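Local coordinates for protein DR2417 (PDB 4XWW) that degrades RNA as a 5'-3' exonuclease and possibly an endonuclease, probably in RNA maturation, with a two-metal site of the metallo-beta-lactamase kind, at residues 55-60 with 452-457; 92-97 with 120-125; 22-27 with 446-451; 271-276 with 309-314. One frame throughout, in Å; residues are numbered along the deposited sequence. Where two conformers were deposited one is given.

Contact 1. Residues 55-60 with 452-457; sequences AHQMGI and AVYVDG. With MN (manganese (II) ion), chain G.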
# COMPACT_ATOMS: atom_id res chain seq x y z
N ALA A 55 0.13 -6.72 4.68
CA ALA A 55 -0.33 -5.81 5.72
C ALA A 55 -1.32 -6.46 6.69
O ALA A 55 -1.36 -6.10 7.86
CB ALA A 55 -0.95 -4.57 5.09
N HIS A 56 -2.11 -7.41 6.20
CA HIS A 56 -3.08 -8.09 7.05
C HIS A 56 -2.40 -9.13 7.94
O HIS A 56 -2.98 -9.60 8.92
CB HIS A 56 -4.20 -8.74 6.22
CG HIS A 56 -3.77 -9.91 5.40
ND1 HIS A 56 -2.93 -9.79 4.31
CD2 HIS A 56 -4.09 -11.22 5.47
CE1 HIS A 56 -2.74 -10.98 3.76
NE2 HIS A 56 -3.43 -11.86 4.45
N GLN A 57 -1.16 -9.49 7.62
CA GLN A 57 -0.41 -10.45 8.44
C GLN A 57 0.44 -9.71 9.46
O GLN A 57 1.66 -9.69 9.40
CB GLN A 57 0.44 -11.35 7.54
CG GLN A 57 -0.41 -12.23 6.66
CD GLN A 57 0.32 -12.77 5.43
OE1 GLN A 57 1.18 -12.10 4.87
NE2 GLN A 57 -0.05 -13.97 5.01
N MET A 58 -0.24 -9.09 10.42
CA MET A 58 0.43 -8.16 11.31
C MET A 58 1.32 -8.84 12.33
O MET A 58 1.00 -9.88 12.89
CB MET A 58 -0.61 -7.29 12.02
CG MET A 58 -1.25 -6.29 11.07
SD MET A 58 -2.60 -5.39 11.84
CE MET A 58 -3.79 -6.70 11.91
N GLY A 59 2.47 -8.22 12.56
CA GLY A 59 3.37 -8.65 13.61
C GLY A 59 4.35 -9.73 13.21
O GLY A 59 5.35 -9.92 13.89
N ILE A 60 4.10 -10.44 12.11
CA ILE A 60 5.00 -11.54 11.78
C ILE A 60 6.20 -11.06 10.95
O ILE A 60 6.13 -10.02 10.29
CB ILE A 60 4.29 -12.70 11.02
CG1 ILE A 60 4.02 -12.35 9.56
CG2 ILE A 60 3.04 -13.19 11.77
CD1 ILE A 60 3.45 -13.50 8.76
N ALA A 452 1.33 -21.83 3.98
CA ALA A 452 2.24 -20.91 4.64
C ALA A 452 2.48 -21.29 6.10
O ALA A 452 1.58 -21.78 6.79
CB ALA A 452 1.70 -19.48 4.54
N VAL A 453 3.71 -21.09 6.56
CA VAL A 453 4.04 -21.21 7.98
C VAL A 453 4.63 -19.87 8.42
O VAL A 453 5.59 -19.39 7.82
CB VAL A 453 5.05 -22.33 8.26
CG1 VAL A 453 5.36 -22.39 9.75
CG2 VAL A 453 4.52 -23.68 7.77
N TYR A 454 4.03 -19.24 9.43
CA TYR A 454 4.51 -17.93 9.87
C TYR A 454 5.66 -18.02 10.86
O TYR A 454 5.68 -18.87 11.74
CB TYR A 454 3.37 -17.12 10.50
CG TYR A 454 2.17 -16.97 9.59
CD1 TYR A 454 2.33 -16.78 8.23
CD2 TYR A 454 0.89 -17.02 10.10
CE1 TYR A 454 1.23 -16.64 7.39
CE2 TYR A 454 -0.21 -16.88 9.28
CZ TYR A 454 -0.03 -16.70 7.93
OH TYR A 454 -1.13 -16.56 7.11
N VAL A 455 6.62 -17.12 10.69
CA VAL A 455 7.70 -16.94 11.65
C VAL A 455 7.53 -15.59 12.34
O VAL A 455 7.42 -14.56 11.69
CB VAL A 455 9.08 -17.02 10.97
CG1 VAL A 455 10.19 -16.80 11.99
CG2 VAL A 455 9.25 -18.36 10.28
N ASP A 456 7.50 -15.62 13.67
CA ASP A 456 7.30 -14.41 14.46
C ASP A 456 8.22 -14.49 15.66
O ASP A 456 7.96 -15.24 16.60
CB ASP A 456 5.84 -14.31 14.91
CG ASP A 456 5.46 -12.91 15.36
OD1 ASP A 456 6.35 -12.04 15.49
OD2 ASP A 456 4.26 -12.69 15.59
N GLY A 457 9.32 -13.75 15.61
CA GLY A 457 10.34 -13.88 16.64
C GLY A 457 11.04 -15.22 16.50
O GLY A 457 11.54 -15.57 15.43
MN MN G . 6.74 -9.89 15.67
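Ile60 and Asp456 bring the two backbones together, CA to CA 4.6 Å, where a type II turn from Gln57 to Ile60 meets the last residue of strand 452-456. No hydrogen bond joins the segments; a manganese ion does so. Gly59 O binds it at 2.3 Å and Asp456 OD1 at 2.2 Å, which accounts for two acceptors, Gly59 O and Asp456 OD1, lying 2.8 Å apart. Asp456 CG stands anti to its backbone N (chi1 -162°), and the carboxylate uses one oxygen: OD2 stays 3.7 Å from the manganese and forms a salt bridge with Arg471. That same arginine also bonds Met58 O, tying turn and carboxylate to one guanidinium. Gly59 has the positive phi (87°) usual at the third position of such a turn.

Away from the metal the contact is mostly apolar. Ile60 CD1 reaches Tyr454 CD1 at 3.5 Å, obliquely to the ring, while Ile60 CB sits 3.7 Å from Val455 O. Gln57 crosses the tyrosine at about a right angle with NE2 3.5 Å from Tyr454 OH, while its OE1 accepts from Lys54 N and the hydroxyl bonds Asp465.

Strand 452-456 is the middle strand of a three-stranded antiparallel sheet, beside strand 62-65, and helix 465-477 packs against Gln57, Met58 and Tyr454. From the second subunit, Arg549 bonds Asp456 O, placing the manganese site close to the dimer interface.

Contact 2. Residues 92-97 with 120-125; sequences GLPYIF and SEFGLQ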
# COMPACT_ATOMS: atom_id res chain seq x y z
N GLY A 92 14.07 -19.70 3.18
CA GLY A 92 13.45 -20.75 3.96
C GLY A 92 14.34 -21.95 4.26
O GLY A 92 13.94 -22.83 5.01
N LEU A 93 15.54 -21.99 3.69
CA LEU A 93 16.38 -23.18 3.82
C LEU A 93 16.79 -23.55 5.27
O LEU A 93 16.81 -24.73 5.61
CB LEU A 93 17.63 -23.02 2.94
CG LEU A 93 17.27 -22.97 1.45
CD1 LEU A 93 18.47 -22.68 0.56
CD2 LEU A 93 16.60 -24.28 1.00
N PRO A 94 17.08 -22.56 6.14
CA PRO A 94 17.36 -22.91 7.54
C PRO A 94 16.22 -23.70 8.19
O PRO A 94 16.44 -24.68 8.90
CB PRO A 94 17.52 -21.54 8.22
CG PRO A 94 17.95 -20.64 7.15
CD PRO A 94 17.25 -21.11 5.91
N TYR A 95 14.99 -23.26 7.92
CA TYR A 95 13.81 -23.91 8.46
C TYR A 95 13.54 -25.27 7.82
O TYR A 95 13.22 -26.24 8.51
CB TYR A 95 12.60 -22.99 8.29
CG TYR A 95 12.86 -21.61 8.86
CD1 TYR A 95 13.43 -20.61 8.07
CD2 TYR A 95 12.58 -21.32 10.19
CE1 TYR A 95 13.69 -19.35 8.59
CE2 TYR A 95 12.84 -20.06 10.71
CZ TYR A 95 13.39 -19.09 9.91
OH TYR A 95 13.64 -17.83 10.42
N ILE A 96 13.71 -25.35 6.51
CA ILE A 96 13.50 -26.58 5.76
C ILE A 96 14.61 -27.62 6.02
O ILE A 96 14.32 -28.77 6.36
CB ILE A 96 13.37 -26.28 4.23
CG1 ILE A 96 12.16 -25.38 3.95
CG2 ILE A 96 13.33 -27.60 3.42
CD1 ILE A 96 12.17 -24.70 2.60
N PHE A 97 15.88 -27.22 5.87
CA PHE A 97 16.98 -28.19 6.01
C PHE A 97 17.05 -28.78 7.43
O PHE A 97 17.47 -29.92 7.59
CB PHE A 97 18.34 -27.56 5.67
CG PHE A 97 18.57 -27.33 4.19
CD1 PHE A 97 17.77 -27.94 3.23
CD2 PHE A 97 19.60 -26.50 3.76
CE1 PHE A 97 17.99 -27.72 1.87
CE2 PHE A 97 19.83 -26.27 2.40
CZ PHE A 97 19.02 -26.89 1.45
N SER A 120 25.03 -20.81 9.03
CA SER A 120 25.91 -20.54 10.16
C SER A 120 25.18 -19.80 11.28
O SER A 120 25.27 -20.18 12.45
CB SER A 120 27.13 -19.74 9.71
OG SER A 120 27.98 -19.47 10.80
N GLU A 121 24.46 -18.74 10.92
CA GLU A 121 23.67 -17.95 11.88
C GLU A 121 22.72 -18.84 12.66
O GLU A 121 22.42 -18.58 13.83
CB GLU A 121 22.85 -16.86 11.17
CG GLU A 121 23.66 -15.88 10.33
CD GLU A 121 24.19 -14.71 11.12
OE1 GLU A 121 23.74 -14.50 12.27
OE2 GLU A 121 25.05 -13.97 10.59
N PHE A 122 22.24 -19.89 12.01
CA PHE A 122 21.26 -20.79 12.61
C PHE A 122 21.90 -21.97 13.32
O PHE A 122 21.20 -22.73 13.97
CB PHE A 122 20.28 -21.30 11.56
CG PHE A 122 19.06 -20.44 11.43
CD1 PHE A 122 19.16 -19.15 10.94
CD2 PHE A 122 17.82 -20.92 11.80
CE1 PHE A 122 18.04 -18.35 10.82
CE2 PHE A 122 16.70 -20.13 11.69
CZ PHE A 122 16.81 -18.84 11.20
N GLY A 123 23.21 -22.11 13.18
CA GLY A 123 23.92 -23.21 13.82
C GLY A 123 23.73 -24.54 13.13
O GLY A 123 24.11 -25.58 13.67
N LEU A 124 23.15 -24.53 11.93
CA LEU A 124 22.94 -25.77 11.18
C LEU A 124 24.25 -26.31 10.64
O LEU A 124 25.00 -25.62 9.94
CB LEU A 124 21.95 -25.56 10.02
CG LEU A 124 20.50 -25.96 10.29
CD1 LEU A 124 19.75 -26.17 8.99
CD2 LEU A 124 20.43 -27.21 11.15
N GLN A 125 24.51 -27.58 10.95
CA GLN A 125 25.79 -28.20 10.66
C GLN A 125 25.69 -29.29 9.60
O GLN A 125 24.64 -29.91 9.43
CB GLN A 125 26.39 -28.78 11.94
CG GLN A 125 26.66 -27.75 13.03
CD GLN A 125 27.99 -27.05 12.85
OE1 GLN A 125 28.05 -25.86 12.53
NE2 GLN A 125 29.07 -27.79 13.07
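Pro94 meets Phe122 where the short helix 93-97 faces the end of helix 109-122, the CA atoms of the pair being 6.7 Å apart. Pro94 CB sits over the middle of the phenyl ring, 3.6 Å from its centroid and 12° off the ring normal, which meets the definition of a CH-pi contact. The carbonyl of the same proline faces a second partner: Leu124 CD1 lies 3.6 Å from Pro94 O.

One residue on, Tyr95 starts out pointing away from the other segment, with CG anti to the carbonyl carbon and beside the backbone N, yet its ring reaches Phe122. The two rings form a T-shaped pair, centroids 5.2 Å apart and planes at 74°, in which the edge of Phe122 addresses the face of Tyr95. Phe122 CZ comes within 3.4 Å of Tyr95 OH, and that oxygen lies near the phenyl plane. Phe122 is therefore engaged twice, on a face by the proline and at its edge by the tyrosine.

Phe97 ends the walk. Its CB touches Leu124 CD1 at 3.9 Å, while its ring leads away to an edge-to-face pairing with Trp80. The helix ends just before Leu124: Gly123, with positive phi of 76°, belongs to a Schellman motif, with a bond from Gly123 N to Ser120 O.

No hydrogen bond crosses between the segments. C-H groups meet ring faces where Pro94 covers Phe122 and Phe122 meets Tyr95, and Leu124 packs a methyl against Phe97 CB and Pro94 O, which implies that the helix ends are joined by dispersion and weak ring electrostatics, although Phe122 remains exposed.

Contact 3. Residues 22-27 with 446-451; sequences IPLGGM and GTVAAG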
# COMPACT_ATOMS: atom_id res chain seq x y z
N ILE A 22 5.54 -30.63 -8.71
CA ILE A 22 4.71 -30.25 -7.57
C ILE A 22 5.24 -28.97 -6.94
O ILE A 22 6.13 -29.01 -6.10
CB ILE A 22 4.68 -31.40 -6.52
CG1 ILE A 22 4.35 -32.74 -7.19
CG2 ILE A 22 3.69 -31.06 -5.40
CD1 ILE A 22 4.47 -33.96 -6.28
N PRO A 23 4.72 -27.82 -7.38
CA PRO A 23 5.08 -26.54 -6.74
C PRO A 23 4.61 -26.52 -5.29
O PRO A 23 3.43 -26.80 -5.05
CB PRO A 23 4.35 -25.50 -7.57
CG PRO A 23 3.21 -26.22 -8.19
CD PRO A 23 3.72 -27.62 -8.45
N LEU A 24 5.50 -26.24 -4.35
CA LEU A 24 5.08 -26.10 -2.95
C LEU A 24 5.03 -24.64 -2.54
O LEU A 24 4.51 -24.30 -1.48
CB LEU A 24 6.00 -26.89 -2.01
CG LEU A 24 5.90 -28.42 -2.12
CD1 LEU A 24 6.87 -29.13 -1.13
CD2 LEU A 24 4.45 -28.92 -1.93
N GLY A 25 5.59 -23.77 -3.38
CA GLY A 25 5.56 -22.35 -3.11
C GLY A 25 6.02 -21.63 -4.36
O GLY A 25 6.72 -22.23 -5.17
N GLY A 26 5.62 -20.38 -4.52
CA GLY A 26 6.04 -19.57 -5.65
C GLY A 26 5.09 -19.55 -6.84
O GLY A 26 5.32 -18.83 -7.81
N MET A 27 4.03 -20.34 -6.76
CA MET A 27 2.98 -20.32 -7.78
C MET A 27 1.79 -19.52 -7.27
O MET A 27 1.35 -19.72 -6.14
CB MET A 27 2.53 -21.74 -8.12
CG MET A 27 3.48 -22.54 -9.00
SD MET A 27 3.59 -21.92 -10.68
CE MET A 27 4.52 -23.27 -11.45
N GLY A 446 -4.13 -34.03 -9.06
CA GLY A 446 -4.45 -34.09 -7.64
C GLY A 446 -3.74 -32.98 -6.92
O GLY A 446 -3.08 -32.16 -7.55
N THR A 447 -3.87 -32.94 -5.59
CA THR A 447 -3.22 -31.90 -4.80
C THR A 447 -2.52 -32.55 -3.61
O THR A 447 -2.85 -33.67 -3.22
CB THR A 447 -4.21 -30.80 -4.31
OG1 THR A 447 -5.23 -31.37 -3.48
CG2 THR A 447 -4.86 -30.11 -5.48
N VAL A 448 -1.52 -31.85 -3.07
CA VAL A 448 -0.84 -32.27 -1.85
C VAL A 448 -0.90 -31.12 -0.86
O VAL A 448 -1.23 -30.00 -1.24
CB VAL A 448 0.64 -32.67 -2.11
CG1 VAL A 448 0.72 -33.73 -3.18
CG2 VAL A 448 1.47 -31.44 -2.50
N ALA A 449 -0.60 -31.39 0.41
CA ALA A 449 -0.60 -30.33 1.41
C ALA A 449 0.41 -29.26 1.04
O ALA A 449 1.56 -29.54 0.72
CB ALA A 449 -0.30 -30.90 2.78
N ALA A 450 -0.04 -28.01 1.07
CA ALA A 450 0.81 -26.88 0.76
C ALA A 450 0.29 -25.66 1.49
O ALA A 450 -0.86 -25.64 1.91
CB ALA A 450 0.84 -26.62 -0.74
N GLY A 451 1.14 -24.66 1.66
CA GLY A 451 0.70 -23.44 2.30
C GLY A 451 1.77 -22.68 3.05
O GLY A 451 2.96 -22.86 2.80
O HOH W 1 4.20 -22.28 0.39
O HOH W 2 3.78 -25.55 0.81
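Val448 CG2 is the methyl on which the contact turns: Ile22 CG2 approaches it at 3.7 Å and Leu24 CD2 at 3.9 Å. Both side chains cross the valine at about a right angle, and the touching atoms are methyls on each side. The valine torsion (chi1 -55°) sets CG1 anti to the carbonyl carbon and CG2 between the backbone N and the carbonyl carbon, where it faces both partners. Leu24 CD2 also lies 4.4 Å from Ala450 CB, a looser touch. Tyr69 of helix 68-72 packs on both Ile22 and Val448, adding to this apolar cluster.

Polar linkage runs through water. Leu24 O lies 2.7 Å from one water that accepts a bond from Gly451 N at 2.9 Å; a second water is placed 2.8 Å from both Leu24 O and Gly451 O. Since more acceptors than protons surround both waters, not every bond they could donate to these carbonyls need be made at once. The two segments share no direct hydrogen bond.

Strands 19-23 and 441-447 are not sheet neighbours, for strand 433-438 runs between them. On one side the contact runs from Ile22, on strand 19-23, to the corner at Leu24; on the other it is made by residues 448-451, after strand 441-447. That corner holds a classic beta bulge, Leu24 and Gly25 both facing Ile34, in the mixed sheet of the metallo-beta-lactamase fold.

Contact 4. Residues 271-276 with 309-314; sequences RSMIKY and VCTGSQ. With nucleotides of chain C.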
# COMPACT_ATOMS: atom_id res chain seq x y z
N ARG A 271 23.99 -2.60 7.94
CA ARG A 271 24.49 -3.96 8.16
C ARG A 271 24.40 -4.81 6.90
O ARG A 271 25.37 -5.49 6.52
CB ARG A 271 23.70 -4.64 9.28
CG ARG A 271 24.34 -5.93 9.75
CD ARG A 271 23.35 -6.87 10.42
NE ARG A 271 22.86 -6.36 11.70
CZ ARG A 271 22.62 -7.13 12.76
NH1 ARG A 271 22.16 -6.60 13.88
NH2 ARG A 271 22.84 -8.44 12.69
N SER A 272 23.25 -4.77 6.25
CA SER A 272 23.01 -5.60 5.09
C SER A 272 23.93 -5.24 3.90
O SER A 272 24.36 -6.12 3.16
CB SER A 272 21.54 -5.51 4.67
OG SER A 272 21.09 -6.76 4.17
N MET A 273 24.22 -3.95 3.72
CA MET A 273 25.13 -3.54 2.65
C MET A 273 26.51 -4.16 2.85
O MET A 273 27.11 -4.67 1.90
CB MET A 273 25.26 -2.02 2.60
CG MET A 273 24.18 -1.35 1.79
SD MET A 273 24.34 -1.62 0.02
CE MET A 273 22.75 -0.96 -0.51
N ILE A 274 27.00 -4.10 4.08
CA ILE A 274 28.30 -4.66 4.42
C ILE A 274 28.31 -6.18 4.21
O ILE A 274 29.28 -6.75 3.72
CB ILE A 274 28.68 -4.31 5.86
CG1 ILE A 274 28.85 -2.79 5.98
CG2 ILE A 274 29.95 -5.03 6.29
CD1 ILE A 274 28.52 -2.23 7.34
N LYS A 275 27.19 -6.82 4.55
CA LYS A 275 27.07 -8.26 4.43
C LYS A 275 27.15 -8.73 2.98
O LYS A 275 27.93 -9.63 2.67
CB LYS A 275 25.77 -8.76 5.06
CG LYS A 275 25.50 -10.24 4.79
CD LYS A 275 24.16 -10.69 5.33
CE LYS A 275 23.23 -11.11 4.20
NZ LYS A 275 21.95 -10.35 4.25
N TYR A 276 26.34 -8.15 2.10
CA TYR A 276 26.34 -8.57 0.70
C TYR A 276 27.65 -8.19 0.02
O TYR A 276 28.15 -8.96 -0.82
CB TYR A 276 25.15 -8.01 -0.07
CG TYR A 276 23.90 -8.81 0.17
CD1 TYR A 276 23.65 -9.97 -0.56
CD2 TYR A 276 23.01 -8.45 1.16
CE1 TYR A 276 22.52 -10.73 -0.32
CE2 TYR A 276 21.87 -9.20 1.40
CZ TYR A 276 21.63 -10.34 0.67
OH TYR A 276 20.50 -11.08 0.93
N VAL A 309 26.45 4.65 -0.01
CA VAL A 309 25.56 3.62 -0.54
C VAL A 309 24.90 3.00 0.68
O VAL A 309 25.58 2.47 1.54
CB VAL A 309 26.31 2.56 -1.36
CG1 VAL A 309 25.35 1.53 -1.91
CG2 VAL A 309 27.08 3.21 -2.49
N CYS A 310 23.56 3.13 0.78
CA CYS A 310 22.81 2.91 2.02
C CYS A 310 21.69 1.87 1.92
O CYS A 310 21.03 1.76 0.89
CB CYS A 310 22.15 4.22 2.49
SG CYS A 310 23.17 5.71 2.57
N THR A 311 21.43 1.15 3.01
CA THR A 311 20.26 0.30 3.13
C THR A 311 18.99 1.13 3.26
O THR A 311 19.05 2.28 3.68
CB THR A 311 20.38 -0.59 4.35
OG1 THR A 311 20.67 0.22 5.50
CG2 THR A 311 21.52 -1.62 4.18
N GLY A 312 17.85 0.52 2.95
CA GLY A 312 16.58 1.16 3.19
C GLY A 312 15.73 1.48 1.98
O GLY A 312 14.82 2.28 2.10
N SER A 313 16.00 0.83 0.86
CA SER A 313 15.36 1.20 -0.41
C SER A 313 13.85 0.98 -0.41
O SER A 313 13.13 1.58 -1.20
CB SER A 313 15.99 0.41 -1.56
OG SER A 313 15.54 -0.92 -1.57
N GLN A 314 13.36 0.15 0.51
CA GLN A 314 11.93 -0.13 0.59
C GLN A 314 11.26 0.60 1.74
O GLN A 314 10.17 0.23 2.17
CB GLN A 314 11.70 -1.64 0.71
CG GLN A 314 11.98 -2.41 -0.58
CD GLN A 314 11.20 -1.84 -1.76
OE1 GLN A 314 9.97 -1.83 -1.77
NE2 GLN A 314 11.93 -1.35 -2.77
P U C 6 19.94 -2.44 7.67
OP1 U C 6 20.47 -1.05 7.76
OP2 U C 6 20.76 -3.54 7.09
O5' U C 6 19.53 -2.92 9.14
C5' U C 6 18.56 -2.22 9.90
C4' U C 6 18.18 -3.01 11.13
O4' U C 6 17.56 -4.26 10.74
C3' U C 6 19.34 -3.44 12.02
O3' U C 6 19.79 -2.41 12.89
C2' U C 6 18.79 -4.66 12.73
O2' U C 6 17.91 -4.28 13.78
C1' U C 6 17.96 -5.30 11.62
N1 U C 6 18.74 -6.30 10.85
C2 U C 6 18.76 -7.60 11.33
O2 U C 6 18.16 -7.93 12.34
N3 U C 6 19.50 -8.49 10.59
C4 U C 6 20.22 -8.22 9.44
O4 U C 6 20.84 -9.14 8.89
C5 U C 6 20.16 -6.86 9.01
C6 U C 6 19.44 -5.98 9.71
P U C 5 17.99 -5.16 1.90
OP1 U C 5 16.86 -4.48 1.24
OP2 U C 5 19.37 -4.81 1.53
O5' U C 5 17.85 -4.96 3.48
C5' U C 5 17.94 -3.64 4.03
C4' U C 5 17.11 -3.52 5.28
O4' U C 5 16.17 -4.63 5.38
C3' U C 5 17.88 -3.60 6.59
O3' U C 5 18.55 -2.39 6.90
C2' U C 5 16.76 -3.95 7.57
O2' U C 5 15.95 -2.84 7.89
C1' U C 5 15.96 -4.96 6.74
N1 U C 5 16.41 -6.34 6.98
C2 U C 5 15.91 -6.99 8.09
O2 U C 5 15.11 -6.47 8.85
N3 U C 5 16.37 -8.27 8.26
C4 U C 5 17.27 -8.95 7.47
O4 U C 5 17.59 -10.10 7.76
C5 U C 5 17.75 -8.20 6.34
C6 U C 5 17.32 -6.95 6.15
P U C 7 21.31 -2.36 13.33
OP1 U C 7 22.13 -2.06 12.13
OP2 U C 7 21.60 -3.57 14.13
O5' U C 7 21.36 -1.10 14.31
C5' U C 7 21.16 0.23 13.81
C4' U C 7 20.27 1.02 14.74
O4' U C 7 20.63 0.72 16.12
C3' U C 7 20.37 2.53 14.61
O3' U C 7 19.13 3.14 14.95
C2' U C 7 21.44 2.88 15.64
O2' U C 7 21.36 4.21 16.09
C1' U C 7 21.09 1.89 16.76
N1 U C 7 22.23 1.55 17.63
C2 U C 7 23.02 2.60 18.08
O2 U C 7 22.82 3.76 17.78
N3 U C 7 24.06 2.22 18.90
C4 U C 7 24.38 0.94 19.31
O4 U C 7 25.35 0.77 20.05
C5 U C 7 23.51 -0.08 18.81
C6 U C 7 22.49 0.26 18.01
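Thr311 OG1 is gripped twice: it donates to OP1 of U6 in the bound RNA, chain C, at 2.6 Å, and it is also bonded to the backbone N of Val320. This is a phosphate site of the beta-CASP domain, set where strand 265-269, helix 271-282 and the neighbouring parallel strand 306-310 make a beta-alpha-beta crossover. The other non-bridging oxygen of the phosphate, OP2 of U6, is held by Ser272 N at 2.9 Å with an N-H...O angle of 159°. A phosphate bonded to a backbone N-H in the first turn of a helix would probably gain from the helix dipole as well.

In Thr311, OG1 stands between backbone N and carbonyl carbon and bonds the phosphate, while CG2 lies between OP2 of U6 and Met273 CG, 3.6 Å from each. The methionine and threonine side chains slide past each other in opposite directions. Met273 bends at chi2 (-72°), which places SD 3.8 Å from Val309 CG1; CE goes further, to 3.5 Å from Cys310 O, a carbonyl that already accepts a bond from Thr243 OG1. No hydrogen bond links helix and strand here, so this apolar packing and the shared phosphate join them.

Arg271 extends the grip to the next nucleotide. One face of its guanidinium lies over the base of U6, with N3 of U6 3.8 Å above the plane towards the rim, and Arg271 NH1 donates in plane to OP2 of U7 at 3.1 Å, an almost straight bond of 177°.

Overall arrangement
Contacts 1 and 3 are consecutive on the C-terminal side, residues 446-451 running into 452-457, yet their centres are 20 Å apart; they tie strands 441-447 and 452-456 back to the metallo-beta-lactamase region near the N-terminus, across more than 390 residues. Contacts 2 and 4 are short-range closures nested within both of those loops, in series along the chain. Contact 2 touches contact 1 through Tyr95 OH and Val455 CG1, 3.9 Å apart. Contact 4 belongs to the beta-CASP domain, with its centre about 33 Å from that of contact 3, on the far side of the chain's centre. RNA-phosphate binding and the interface manganese thus occupy separate places in one interlaced fold.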